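Local structure of CRISPR-associated endonuclease Cas12b (5U31) at residues 39-44 with 224-229; 106-111 with 228-233; 1006-1011 with 1040-1045. The protein is an RNA-guided CRISPR endonuclease that recognises a protospacer adjacent motif and cuts invading DNA with its RuvC nuclease domain. The protein carries 3 engineered substitutions. All blocks are in the same frame, centred on the assembly; numbering follows the deposited sequence.

Contact 1 (39-44 with 224-229); sequences EWLSLL and QAIERM. With SO4 (sulfate ion), chain F; nucleotides of chain C.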
loop_
_atom_site.group_PDB
_atom_site.type_symbol
_atom_site.label_atom_id
_atom_site.label_comp_id
_atom_site.label_asym_id
_atom_site.label_seq_id
_atom_site.Cartn_x
_atom_site.Cartn_y
_atom_site.Cartn_z
ATOM N N GLU A 39 2.113 28.109 -16.243
ATOM C CA GLU A 39 2.762 29.297 -15.700
ATOM C C GLU A 39 1.841 30.511 -15.748
ATOM O O GLU A 39 1.861 31.334 -14.827
ATOM C CB GLU A 39 4.062 29.556 -16.458
ATOM C CG GLU A 39 4.897 30.702 -15.942
ATOM C CD GLU A 39 6.201 30.824 -16.696
ATOM O OE1 GLU A 39 6.844 29.781 -16.935
ATOM O OE2 GLU A 39 6.570 31.956 -17.069
ATOM N N TRP A 40 1.008 30.626 -16.789
ATOM C CA TRP A 40 0.030 31.711 -16.843
ATOM C C TRP A 40 -0.965 31.607 -15.698
ATOM O O TRP A 40 -1.259 32.598 -15.021
ATOM C CB TRP A 40 -0.707 31.696 -18.182
ATOM C CG TRP A 40 -0.332 32.834 -19.059
ATOM C CD1 TRP A 40 0.452 32.789 -20.169
ATOM C CD2 TRP A 40 -0.705 34.205 -18.888
ATOM N NE1 TRP A 40 0.586 34.042 -20.705
ATOM C CE2 TRP A 40 -0.117 34.931 -19.936
ATOM C CE3 TRP A 40 -1.482 34.888 -17.948
ATOM C CZ2 TRP A 40 -0.280 36.304 -20.073
ATOM C CZ3 TRP A 40 -1.644 36.247 -18.087
ATOM C CH2 TRP A 40 -1.044 36.942 -19.138
ATOM N N LEU A 41 -1.504 30.405 -15.480
ATOM C CA LEU A 41 -2.456 30.199 -14.396
ATOM C C LEU A 41 -1.856 30.584 -13.048
ATOM O O LEU A 41 -2.540 31.180 -12.207
ATOM C CB LEU A 41 -2.921 28.745 -14.383
ATOM C CG LEU A 41 -3.803 28.314 -15.554
ATOM C CD1 LEU A 41 -4.050 26.813 -15.505
ATOM C CD2 LEU A 41 -5.114 29.080 -15.527
ATOM N N SER A 42 -0.577 30.263 -12.829
ATOM C CA SER A 42 0.047 30.568 -11.544
ATOM C C SER A 42 0.170 32.068 -11.316
ATOM O O SER A 42 0.126 32.520 -10.168
ATOM C CB SER A 42 1.421 29.904 -11.451
ATOM O OG SER A 42 2.290 30.373 -12.466
ATOM N N LEU A 43 0.326 32.853 -12.384
ATOM C CA LEU A 43 0.378 34.301 -12.215
ATOM C C LEU A 43 -1.004 34.872 -11.921
ATOM O O LEU A 43 -1.144 35.764 -11.077
ATOM C CB LEU A 43 0.985 34.959 -13.451
ATOM C CG LEU A 43 2.411 34.510 -13.779
ATOM C CD1 LEU A 43 2.877 35.144 -15.065
ATOM C CD2 LEU A 43 3.350 34.854 -12.647
ATOM N N LEU A 44 -2.040 34.379 -12.608
ATOM C CA LEU A 44 -3.393 34.828 -12.291
ATOM C C LEU A 44 -3.740 34.553 -10.834
ATOM O O LEU A 44 -4.467 35.331 -10.208
ATOM C CB LEU A 44 -4.409 34.149 -13.208
ATOM C CG LEU A 44 -4.196 34.325 -14.709
ATOM C CD1 LEU A 44 -5.199 33.494 -15.490
ATOM C CD2 LEU A 44 -4.282 35.797 -15.090
ATOM N N GLN A 224 -4.700 19.974 -20.133
ATOM C CA GLN A 224 -3.759 19.347 -19.216
ATOM C C GLN A 224 -3.160 20.347 -18.237
ATOM O O GLN A 224 -2.652 19.939 -17.186
ATOM C CB GLN A 224 -2.661 18.630 -20.001
ATOM C CG GLN A 224 -3.163 17.375 -20.700
ATOM C CD GLN A 224 -2.050 16.496 -21.230
ATOM O OE1 GLN A 224 -1.320 15.869 -20.463
ATOM N NE2 GLN A 224 -1.921 16.436 -22.550
ATOM N N ALA A 225 -3.222 21.640 -18.554
ATOM C CA ALA A 225 -2.796 22.667 -17.613
ATOM C C ALA A 225 -3.871 22.933 -16.570
ATOM O O ALA A 225 -3.564 23.131 -15.389
ATOM C CB ALA A 225 -2.447 23.950 -18.364
ATOM N N ILE A 226 -5.134 22.948 -16.997
ATOM C CA ILE A 226 -6.245 23.074 -16.065
ATOM C C ILE A 226 -6.256 21.902 -15.090
ATOM O O ILE A 226 -6.440 22.082 -13.879
ATOM C CB ILE A 226 -7.570 23.181 -16.842
ATOM C CG1 ILE A 226 -7.567 24.413 -17.750
ATOM C CG2 ILE A 226 -8.736 23.246 -15.894
ATOM C CD1 ILE A 226 -7.638 25.728 -17.008
ATOM N N GLU A 227 -6.044 20.687 -15.602
ATOM C CA GLU A 227 -6.092 19.492 -14.765
ATOM C C GLU A 227 -5.105 19.578 -13.610
ATOM O O GLU A 227 -5.484 19.469 -12.438
ATOM C CB GLU A 227 -5.803 18.256 -15.608
ATOM C CG GLU A 227 -6.815 17.993 -16.670
ATOM C CD GLU A 227 -6.332 16.941 -17.624
ATOM O OE1 GLU A 227 -6.943 16.769 -18.700
ATOM O OE2 GLU A 227 -5.331 16.280 -17.286
ATOM N N ARG A 228 -3.821 19.760 -13.925
ATOM C CA ARG A 228 -2.810 19.779 -12.878
ATOM C C ARG A 228 -3.017 20.951 -11.937
ATOM O O ARG A 228 -2.655 20.873 -10.757
ATOM C CB ARG A 228 -1.417 19.819 -13.503
ATOM C CG ARG A 228 -1.094 21.113 -14.197
ATOM C CD ARG A 228 0.204 21.018 -14.966
ATOM N NE ARG A 228 1.344 20.713 -14.108
ATOM C CZ ARG A 228 2.093 19.622 -14.219
ATOM N NH1 ARG A 228 1.832 18.725 -15.159
ATOM N NH2 ARG A 228 3.111 19.430 -13.394
HETATM N N MSE A 229 -3.616 22.028 -12.429
HETATM C CA MSE A 229 -3.836 23.219 -11.630
HETATM C C MSE A 229 -5.012 23.035 -10.681
HETATM O O MSE A 229 -5.083 23.658 -9.621
HETATM C CB MSE A 229 -4.076 24.415 -12.541
HETATM C CG MSE A 229 -3.619 25.713 -11.941
HETATM SE SE MSE A 229 -1.734 25.630 -11.494
HETATM C CE MSE A 229 -1.561 27.429 -10.775
HETATM S S SO4 F . 3.016 36.252 -22.901
HETATM O O1 SO4 F . 3.534 35.743 -21.633
HETATM O O2 SO4 F . 3.080 37.712 -22.874
HETATM O O3 SO4 F . 3.827 35.730 -23.998
HETATM O O4 SO4 F . 1.627 35.844 -23.092
ATOM P P DT C 19 -11.117 16.123 -14.103
ATOM O OP1 DT C 19 -11.811 17.196 -14.838
ATOM O OP2 DT C 19 -11.908 15.279 -13.178
ATOM O "O5'" DT C 19 -10.325 15.096 -15.059
ATOM C "C5'" DT C 19 -9.526 15.587 -16.110
ATOM C "C4'" DT C 19 -8.476 14.576 -16.566
ATOM O "O4'" DT C 19 -7.899 13.870 -15.451
ATOM C "C3'" DT C 19 -8.957 13.458 -17.458
ATOM O "O3'" DT C 19 -9.202 13.941 -18.772
ATOM C "C2'" DT C 19 -7.740 12.540 -17.418
ATOM C "C1'" DT C 19 -7.271 12.699 -15.960
ATOM N N1 DT C 19 -7.641 11.539 -15.110
ATOM C C2 DT C 19 -6.881 10.394 -15.168
ATOM O O2 DT C 19 -5.893 10.280 -15.875
ATOM N N3 DT C 19 -7.315 9.382 -14.355
ATOM C C4 DT C 19 -8.408 9.398 -13.515
ATOM O O4 DT C 19 -8.717 8.435 -12.827
ATOM C C5 DT C 19 -9.166 10.624 -13.507
ATOM C C7 DT C 19 -10.375 10.759 -12.635
ATOM C C6 DT C 19 -8.754 11.623 -14.300
#
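Two long helices of the REC1 domain, 17-45 and 216-257, cross here, with Leu41 of one meeting Met229, Ile226 and Ala225 of the other. Their short segments approach to 10.4 Å between axes, at a crossing angle of -49°. Leu41 enters with CD1 leading: this methyl lies 3.7 Å from Ala225 O, 3.8 Å from Met229 CG and 4.0 Å from Ile226 CD1. Leu41 and Met229 lie flank to flank, pointing in opposing senses. Met229, a selenomethionine, is bent at chi2 (58°), which turns SE off the line of an extended chain, and CE, anti to CB, ends 3.6 Å from Ser42 CA. The hydroxyl of Ser42 is spent inside its own helix, where OG donates to Glu39 O at 2.6 Å, reaching that carbonyl from the same face as Leu43 N. Trp40 serves a different surface of helix 17-45. A sulfate ion, probably from the crystallisation liquor, sits at the edge of its indole, and NE1 gives O4 of the sulfate a hydrogen bond of 3.2 Å (147° at the hydrogen). Tyr36 OH and Arg193 NH1 also bond the anion. On helix 216-257, Glu227 packs against the sugar of DT19 of chain C, CD lying 3.4 Å from C4', while its OE2 is salt-bridged to Arg394. No hydrogen bond spans the crossing: the helices meet through aliphatic carbons, the CB, CG and terminal methyl of Met229 among them, and one backbone carbonyl, Ala225 O. Trp40 NE1 and the Glu227 carboxylate find partners on other surfaces.

Contact 2 (106-111 with 228-233); sequences LLVPQA and RMMSWE. With nucleotides of chain C.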
loop_
_atom_site.group_PDB
_atom_site.type_symbol
_atom_site.label_atom_id
_atom_site.label_comp_id
_atom_site.label_asym_id
_atom_site.label_seq_id
_atom_site.Cartn_x
_atom_site.Cartn_y
_atom_site.Cartn_z
ATOM N N LEU A 106 -12.438 31.213 -11.975
ATOM C CA LEU A 106 -13.311 30.560 -12.945
ATOM C C LEU A 106 -12.606 29.406 -13.645
ATOM O O LEU A 106 -13.244 28.400 -13.975
ATOM C CB LEU A 106 -13.807 31.564 -13.991
ATOM C CG LEU A 106 -14.698 32.721 -13.536
ATOM C CD1 LEU A 106 -15.059 33.598 -14.713
ATOM C CD2 LEU A 106 -15.943 32.205 -12.865
ATOM N N LEU A 107 -11.300 29.537 -13.876
ATOM C CA LEU A 107 -10.538 28.487 -14.537
ATOM C C LEU A 107 -10.208 27.336 -13.594
ATOM O O LEU A 107 -10.119 26.185 -14.036
ATOM C CB LEU A 107 -9.251 29.070 -15.128
ATOM C CG LEU A 107 -9.437 30.136 -16.213
ATOM C CD1 LEU A 107 -8.138 30.861 -16.519
ATOM C CD2 LEU A 107 -9.988 29.510 -17.477
ATOM N N VAL A 108 -10.010 27.617 -12.311
ATOM C CA VAL A 108 -9.679 26.584 -11.332
ATOM C C VAL A 108 -10.583 26.782 -10.123
ATOM O O VAL A 108 -10.138 27.319 -9.099
ATOM C CB VAL A 108 -8.194 26.634 -10.934
ATOM C CG1 VAL A 108 -7.858 25.498 -9.974
ATOM C CG2 VAL A 108 -7.307 26.550 -12.162
ATOM N N PRO A 109 -11.855 26.383 -10.199
ATOM C CA PRO A 109 -12.773 26.646 -9.081
ATOM C C PRO A 109 -12.330 26.025 -7.773
ATOM O O PRO A 109 -12.818 26.438 -6.712
ATOM C CB PRO A 109 -14.098 26.051 -9.570
ATOM C CG PRO A 109 -13.995 26.098 -11.058
ATOM C CD PRO A 109 -12.555 25.802 -11.356
ATOM N N GLN A 110 -11.409 25.057 -7.811
ATOM C CA GLN A 110 -10.865 24.473 -6.591
ATOM C C GLN A 110 -10.101 25.481 -5.745
ATOM O O GLN A 110 -9.875 25.225 -4.558
ATOM C CB GLN A 110 -9.943 23.302 -6.933
ATOM C CG GLN A 110 -10.657 22.069 -7.442
ATOM C CD GLN A 110 -11.096 22.190 -8.886
ATOM O OE1 GLN A 110 -11.095 23.275 -9.461
ATOM N NE2 GLN A 110 -11.471 21.070 -9.480
ATOM N N ALA A 111 -9.689 26.609 -6.326
ATOM C CA ALA A 111 -8.940 27.598 -5.560
ATOM C C ALA A 111 -9.787 28.195 -4.443
ATOM O O ALA A 111 -9.270 28.500 -3.361
ATOM C CB ALA A 111 -8.413 28.694 -6.485
ATOM N N ARG A 228 -3.821 19.760 -13.925
ATOM C CA ARG A 228 -2.810 19.779 -12.878
ATOM C C ARG A 228 -3.017 20.951 -11.937
ATOM O O ARG A 228 -2.655 20.873 -10.757
ATOM C CB ARG A 228 -1.417 19.819 -13.503
ATOM C CG ARG A 228 -1.094 21.113 -14.197
ATOM C CD ARG A 228 0.204 21.018 -14.966
ATOM N NE ARG A 228 1.344 20.713 -14.108
ATOM C CZ ARG A 228 2.093 19.622 -14.219
ATOM N NH1 ARG A 228 1.832 18.725 -15.159
ATOM N NH2 ARG A 228 3.111 19.430 -13.394
HETATM N N MSE A 229 -3.616 22.028 -12.429
HETATM C CA MSE A 229 -3.836 23.219 -11.630
HETATM C C MSE A 229 -5.012 23.035 -10.681
HETATM O O MSE A 229 -5.083 23.658 -9.621
HETATM C CB MSE A 229 -4.076 24.415 -12.541
HETATM C CG MSE A 229 -3.619 25.713 -11.941
HETATM SE SE MSE A 229 -1.734 25.630 -11.494
HETATM C CE MSE A 229 -1.561 27.429 -10.775
HETATM N N MSE A 230 -5.937 22.169 -11.067
HETATM C CA MSE A 230 -7.079 21.876 -10.221
HETATM C C MSE A 230 -6.715 20.948 -9.069
HETATM O O MSE A 230 -7.036 21.241 -7.920
HETATM C CB MSE A 230 -8.204 21.271 -11.049
HETATM C CG MSE A 230 -8.939 22.292 -11.882
HETATM SE SE MSE A 230 -10.316 21.479 -12.974
HETATM C CE MSE A 230 -11.399 23.052 -13.368
ATOM N N SER A 231 -6.046 19.830 -9.365
ATOM C CA SER A 231 -5.714 18.897 -8.293
ATOM C C SER A 231 -4.745 19.521 -7.304
ATOM O O SER A 231 -4.816 19.247 -6.103
ATOM C CB SER A 231 -5.133 17.601 -8.859
ATOM O OG SER A 231 -3.768 17.747 -9.209
ATOM N N TRP A 232 -3.844 20.375 -7.783
ATOM C CA TRP A 232 -2.903 21.012 -6.876
ATOM C C TRP A 232 -3.616 21.979 -5.942
ATOM O O TRP A 232 -3.379 21.966 -4.729
ATOM C CB TRP A 232 -1.819 21.706 -7.686
ATOM C CG TRP A 232 -0.934 22.596 -6.920
ATOM C CD1 TRP A 232 0.071 22.233 -6.072
ATOM C CD2 TRP A 232 -0.937 24.022 -6.958
ATOM N NE1 TRP A 232 0.686 23.354 -5.564
ATOM C CE2 TRP A 232 0.086 24.466 -6.097
ATOM C CE3 TRP A 232 -1.712 24.968 -7.633
ATOM C CZ2 TRP A 232 0.355 25.814 -5.896
ATOM C CZ3 TRP A 232 -1.445 26.303 -7.430
ATOM C CH2 TRP A 232 -0.423 26.715 -6.568
ATOM N N GLU A 233 -4.510 22.809 -6.483
ATOM C CA GLU A 233 -5.303 23.687 -5.628
ATOM C C GLU A 233 -6.143 22.885 -4.646
ATOM O O GLU A 233 -6.348 23.308 -3.503
ATOM C CB GLU A 233 -6.198 24.593 -6.473
ATOM C CG GLU A 233 -5.503 25.815 -7.032
ATOM C CD GLU A 233 -5.361 26.930 -6.016
ATOM O OE1 GLU A 233 -5.586 26.684 -4.813
ATOM O OE2 GLU A 233 -5.029 28.061 -6.423
ATOM P P DC C 18 -10.374 17.368 -7.627
ATOM O OP1 DC C 18 -10.885 18.589 -6.975
ATOM O OP2 DC C 18 -11.212 16.147 -7.658
ATOM O "O5'" DC C 18 -10.027 17.757 -9.131
ATOM C "C5'" DC C 18 -10.133 16.786 -10.143
ATOM C "C4'" DC C 18 -8.981 16.900 -11.109
ATOM O "O4'" DC C 18 -7.799 16.298 -10.527
ATOM C "C3'" DC C 18 -9.167 16.138 -12.399
ATOM O "O3'" DC C 18 -9.956 16.870 -13.292
ATOM C "C2'" DC C 18 -7.730 16.020 -12.868
ATOM C "C1'" DC C 18 -7.041 15.676 -11.553
ATOM N N1 DC C 18 -6.984 14.208 -11.298
ATOM C C2 DC C 18 -5.927 13.472 -11.829
ATOM O O2 DC C 18 -5.061 14.059 -12.492
ATOM N N3 DC C 18 -5.876 12.137 -11.600
ATOM C C4 DC C 18 -6.828 11.545 -10.883
ATOM N N4 DC C 18 -6.733 10.228 -10.688
ATOM C C5 DC C 18 -7.921 12.276 -10.335
ATOM C C6 DC C 18 -7.960 13.593 -10.564
ATOM P P DT C 17 -9.185 14.152 -2.248
ATOM O OP1 DT C 17 -9.369 15.226 -1.244
ATOM O OP2 DT C 17 -10.252 13.155 -2.505
ATOM O "O5'" DT C 17 -8.858 14.805 -3.670
ATOM C "C5'" DT C 17 -7.758 15.685 -3.816
ATOM C "C4'" DT C 17 -7.538 16.012 -5.283
ATOM O "O4'" DT C 17 -6.529 15.125 -5.836
ATOM C "C3'" DT C 17 -8.780 15.858 -6.172
ATOM O "O3'" DT C 17 -8.939 17.009 -6.991
ATOM C "C2'" DT C 17 -8.469 14.615 -7.006
ATOM C "C1'" DT C 17 -6.957 14.689 -7.102
ATOM N N1 DT C 17 -6.302 13.382 -7.407
ATOM C C2 DT C 17 -5.103 13.381 -8.074
ATOM O O2 DT C 17 -4.538 14.400 -8.429
ATOM N N3 DT C 17 -4.579 12.139 -8.310
ATOM C C4 DT C 17 -5.126 10.922 -7.955
ATOM O O4 DT C 17 -4.577 9.857 -8.211
ATOM C C5 DT C 17 -6.389 10.993 -7.259
ATOM C C7 DT C 17 -7.076 9.737 -6.821
ATOM C C6 DT C 17 -6.911 12.206 -7.020
#
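Val108 and Met229 lead the apolar contacts. Val108, the first residue beyond helix 93-107 to leave helical geometry, sets one methyl on the backbone of helix 216-257 and the other on the Met229 side chain. Its CG1, anti to the backbone N (chi1 -177°), sits 3.3 Å from Met229 O and also meets Glu233 CG. The other methyl, CG2, touches Met229 CG at 3.8 Å, the two side chains crossing at about a right angle. Met230, a selenomethionine, is extended beyond CG and reaches to the start of the turn, where its CE lies 3.6 Å from Pro109 CD and near Leu107 O.

Polar groups join by van der Waals contact alone, with no hydrogen bond between the segments. Gln110 is bent at chi2 (77°), and its side chain crosses that of Met230 at a slant, OE1 3.4 Å from Met230 CG. Glu233 lays its carboxylate against Ala111, with OE2 3.4 Å from CB; that oxygen is bonded to Tyr104 OH and salt-bridged to Arg45. Within the turn, Ala111 N donates to Val108 O.

DNA forms the third group. Ser231 CB is 3.3 Å from O2 of DT17 of chain C, and Gln110 CG is 3.5 Å from OP1 of DC18 of chain C.

Helix 118-130 packs on Leu107 through Phe125 and on Met230 through Ala118 and Ile121, the latter within the PAM-binding residues 119-123, while helix 17-45 closes in on Leu107 and Met229 through Leu41.

Contact 3 (1006-1011 with 1040-1045); sequences EVDGEL and YERERG
Val1007 and Arg1042 make the more closely packed part of this surface contact, and the charged ends of Asp1008 and Arg1044 its looser, solvent-facing side. Val1007 CG1 packs on Arg1044 CB, 3.6 Å away, and carries on to the backbone of Gly1045. Its CB lies at the edge of the Arg1042 guanidinium, near the plane of that group and 4.1 Å from NH1. Arg1042 is bent at chi2 and chi3 and is flanked by Val1012, Val1030 and Tyr1032. Glu1010 meets it tip to tip: Arg1042 NE donates to Glu1010 OE1 at 2.9 Å in a salt bridge. The donor stands above the carboxylate plane and the acceptor is tilted from the guanidinium plane, although the two flat groups are only 25° apart.

The residues 1007-1010 form the turn of a beta hairpin that joins strands 999-1006 and 1011-1015 in the six-stranded antiparallel sheet of the Nuc-II domain. Their partners follow strand 1038-1041, which lies beside the edge strand 1031-1032, so the contact brings together chain from near the two opposite edges of the sheet, 1011-1015 and 1031-1032.

Toward solvent, Asp1008 and Arg1044 cross at about a right angle, their carboxylate and guanidinium planes turned 56° apart. Arg1044 NH2 donates to Asp1008 OD1 at 3.2 Å, in the guanidinium plane but from above the carboxylate. Asp1008 OD2 lies against Arg1044 CB and CG. The same oxygen is 4.1 Å from Arg1042 NH2, beyond a salt bridge but near enough that the opposite charges may still attract.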
loop_
_atom_site.group_PDB
_atom_site.type_symbol
_atom_site.label_atom_id
_atom_site.label_comp_id
_atom_site.label_asym_id
_atom_site.label_seq_id
_atom_site.Cartn_x
_atom_site.Cartn_y
_atom_site.Cartn_z
ATOM N N GLU A 1006 -19.850 3.336 40.173
ATOM C CA GLU A 1006 -20.973 3.043 41.051
ATOM C C GLU A 1006 -22.269 3.114 40.258
ATOM O O GLU A 1006 -22.461 4.024 39.446
ATOM C CB GLU A 1006 -21.034 4.028 42.220
ATOM C CG GLU A 1006 -19.792 4.068 43.087
ATOM C CD GLU A 1006 -19.828 5.207 44.087
ATOM O OE1 GLU A 1006 -18.746 5.675 44.499
ATOM O OE2 GLU A 1006 -20.941 5.642 44.453
ATOM N N VAL A 1007 -23.156 2.151 40.493
ATOM C CA VAL A 1007 -24.449 2.138 39.819
ATOM C C VAL A 1007 -25.551 1.973 40.857
ATOM O O VAL A 1007 -26.342 2.895 41.093
ATOM C CB VAL A 1007 -24.516 1.032 38.749
ATOM C CG1 VAL A 1007 -25.933 0.884 38.230
ATOM C CG2 VAL A 1007 -23.575 1.351 37.601
ATOM N N ASP A 1008 -25.606 0.806 41.486
ATOM C CA ASP A 1008 -26.600 0.506 42.509
ATOM C C ASP A 1008 -25.937 0.279 43.860
ATOM O O ASP A 1008 -26.314 -0.617 44.617
ATOM C CB ASP A 1008 -27.444 -0.699 42.106
ATOM C CG ASP A 1008 -28.649 -0.311 41.270
ATOM O OD1 ASP A 1008 -29.791 -0.562 41.715
ATOM O OD2 ASP A 1008 -28.455 0.271 40.182
ATOM N N GLY A 1009 -24.934 1.098 44.174
ATOM C CA GLY A 1009 -24.237 1.018 45.433
ATOM C C GLY A 1009 -23.001 0.143 45.429
ATOM O O GLY A 1009 -22.183 0.250 46.351
ATOM N N GLU A 1010 -22.839 -0.715 44.427
ATOM C CA GLU A 1010 -21.698 -1.612 44.349
ATOM C C GLU A 1010 -20.784 -1.219 43.194
ATOM O O GLU A 1010 -21.197 -0.561 42.233
ATOM C CB GLU A 1010 -22.148 -3.070 44.190
ATOM C CG GLU A 1010 -22.880 -3.380 42.894
ATOM C CD GLU A 1010 -23.130 -4.868 42.716
ATOM O OE1 GLU A 1010 -24.298 -5.262 42.504
ATOM O OE2 GLU A 1010 -22.154 -5.645 42.798
ATOM N N LEU A 1011 -19.522 -1.625 43.313
ATOM C CA LEU A 1011 -18.537 -1.403 42.264
ATOM C C LEU A 1011 -18.755 -2.420 41.153
ATOM O O LEU A 1011 -18.714 -3.631 41.392
ATOM C CB LEU A 1011 -17.119 -1.503 42.821
ATOM C CG LEU A 1011 -16.517 -0.209 43.370
ATOM C CD1 LEU A 1011 -15.106 -0.447 43.896
ATOM C CD2 LEU A 1011 -16.528 0.883 42.303
ATOM N N TYR A 1040 -20.524 -11.127 35.639
ATOM C CA TYR A 1040 -21.910 -11.462 35.339
ATOM C C TYR A 1040 -22.715 -10.182 35.144
ATOM O O TYR A 1040 -22.421 -9.152 35.753
ATOM C CB TYR A 1040 -22.539 -12.303 36.459
ATOM C CG TYR A 1040 -21.681 -13.455 36.915
ATOM C CD1 TYR A 1040 -21.755 -14.687 36.287
ATOM C CD2 TYR A 1040 -20.794 -13.311 37.970
ATOM C CE1 TYR A 1040 -20.970 -15.743 36.696
ATOM C CE2 TYR A 1040 -20.004 -14.361 38.387
ATOM C CZ TYR A 1040 -20.097 -15.577 37.746
ATOM O OH TYR A 1040 -19.317 -16.636 38.155
ATOM N N GLU A 1041 -23.749 -10.263 34.306
ATOM C CA GLU A 1041 -24.505 -9.079 33.916
ATOM C C GLU A 1041 -25.584 -8.736 34.937
ATOM O O GLU A 1041 -26.185 -9.615 35.559
ATOM C CB GLU A 1041 -25.161 -9.281 32.548
ATOM C CG GLU A 1041 -24.215 -9.707 31.438
ATOM C CD GLU A 1041 -24.950 -10.110 30.170
ATOM O OE1 GLU A 1041 -26.098 -10.595 30.280
ATOM O OE2 GLU A 1041 -24.387 -9.934 29.066
ATOM N N ARG A 1042 -25.826 -7.438 35.095
ATOM C CA ARG A 1042 -26.956 -6.899 35.844
ATOM C C ARG A 1042 -27.853 -6.113 34.887
ATOM O O ARG A 1042 -27.692 -6.172 33.665
ATOM C CB ARG A 1042 -26.480 -6.033 37.012
ATOM C CG ARG A 1042 -26.156 -6.818 38.265
ATOM C CD ARG A 1042 -26.579 -6.081 39.531
ATOM N NE ARG A 1042 -25.659 -5.014 39.926
ATOM C CZ ARG A 1042 -25.832 -3.727 39.643
ATOM N NH1 ARG A 1042 -24.943 -2.831 40.052
ATOM N NH2 ARG A 1042 -26.892 -3.331 38.951
ATOM N N GLU A 1043 -28.803 -5.363 35.448
ATOM C CA GLU A 1043 -29.817 -4.674 34.652
ATOM C C GLU A 1043 -30.135 -3.296 35.239
ATOM O O GLU A 1043 -31.272 -2.977 35.571
ATOM C CB GLU A 1043 -31.090 -5.514 34.555
ATOM C CG GLU A 1043 -30.939 -6.793 33.757
ATOM C CD GLU A 1043 -32.130 -7.714 33.911
ATOM O OE1 GLU A 1043 -33.049 -7.377 34.688
ATOM O OE2 GLU A 1043 -32.146 -8.778 33.257
ATOM N N ARG A 1044 -29.117 -2.444 35.358
ATOM C CA ARG A 1044 -29.343 -1.093 35.867
ATOM C C ARG A 1044 -28.642 0.011 35.088
ATOM O O ARG A 1044 -29.004 1.178 35.271
ATOM C CB ARG A 1044 -28.928 -0.999 37.341
ATOM C CG ARG A 1044 -29.752 -1.873 38.273
ATOM C CD ARG A 1044 -31.211 -1.449 38.298
ATOM N NE ARG A 1044 -32.096 -2.602 38.441
ATOM C CZ ARG A 1044 -32.488 -3.106 39.606
ATOM N NH1 ARG A 1044 -33.291 -4.162 39.635
ATOM N NH2 ARG A 1044 -32.081 -2.554 40.742
ATOM N N GLY A 1045 -27.667 -0.290 34.234
ATOM C CA GLY A 1045 -27.004 0.733 33.441
ATOM C C GLY A 1045 -26.186 1.729 34.244
ATOM O O GLY A 1045 -25.317 2.417 33.704
#

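How the contacts relate
Contacts 1 and 2 are neighbours, their centres about 8 Å apart in the REC1 domain; both use helix 216-257 and share Arg228 and Met229. Contact 1 brings helix 17-45 to it, contact 2 the end of helix 93-107 and the turn beyond. They also touch directly, with Leu41 CD2 3.6 Å from Leu107 CD1, so three chain regions distant in sequence form one buried core beside the bound DNA. Contact 3 comes later in the chain, after both have closed, in the sheet of the Nuc-II domain. Its centre is about 65 Å from that of contact 1 and about 58 Å from that of contact 2, placing it on the nuclease lobe, apart from the recognition lobe.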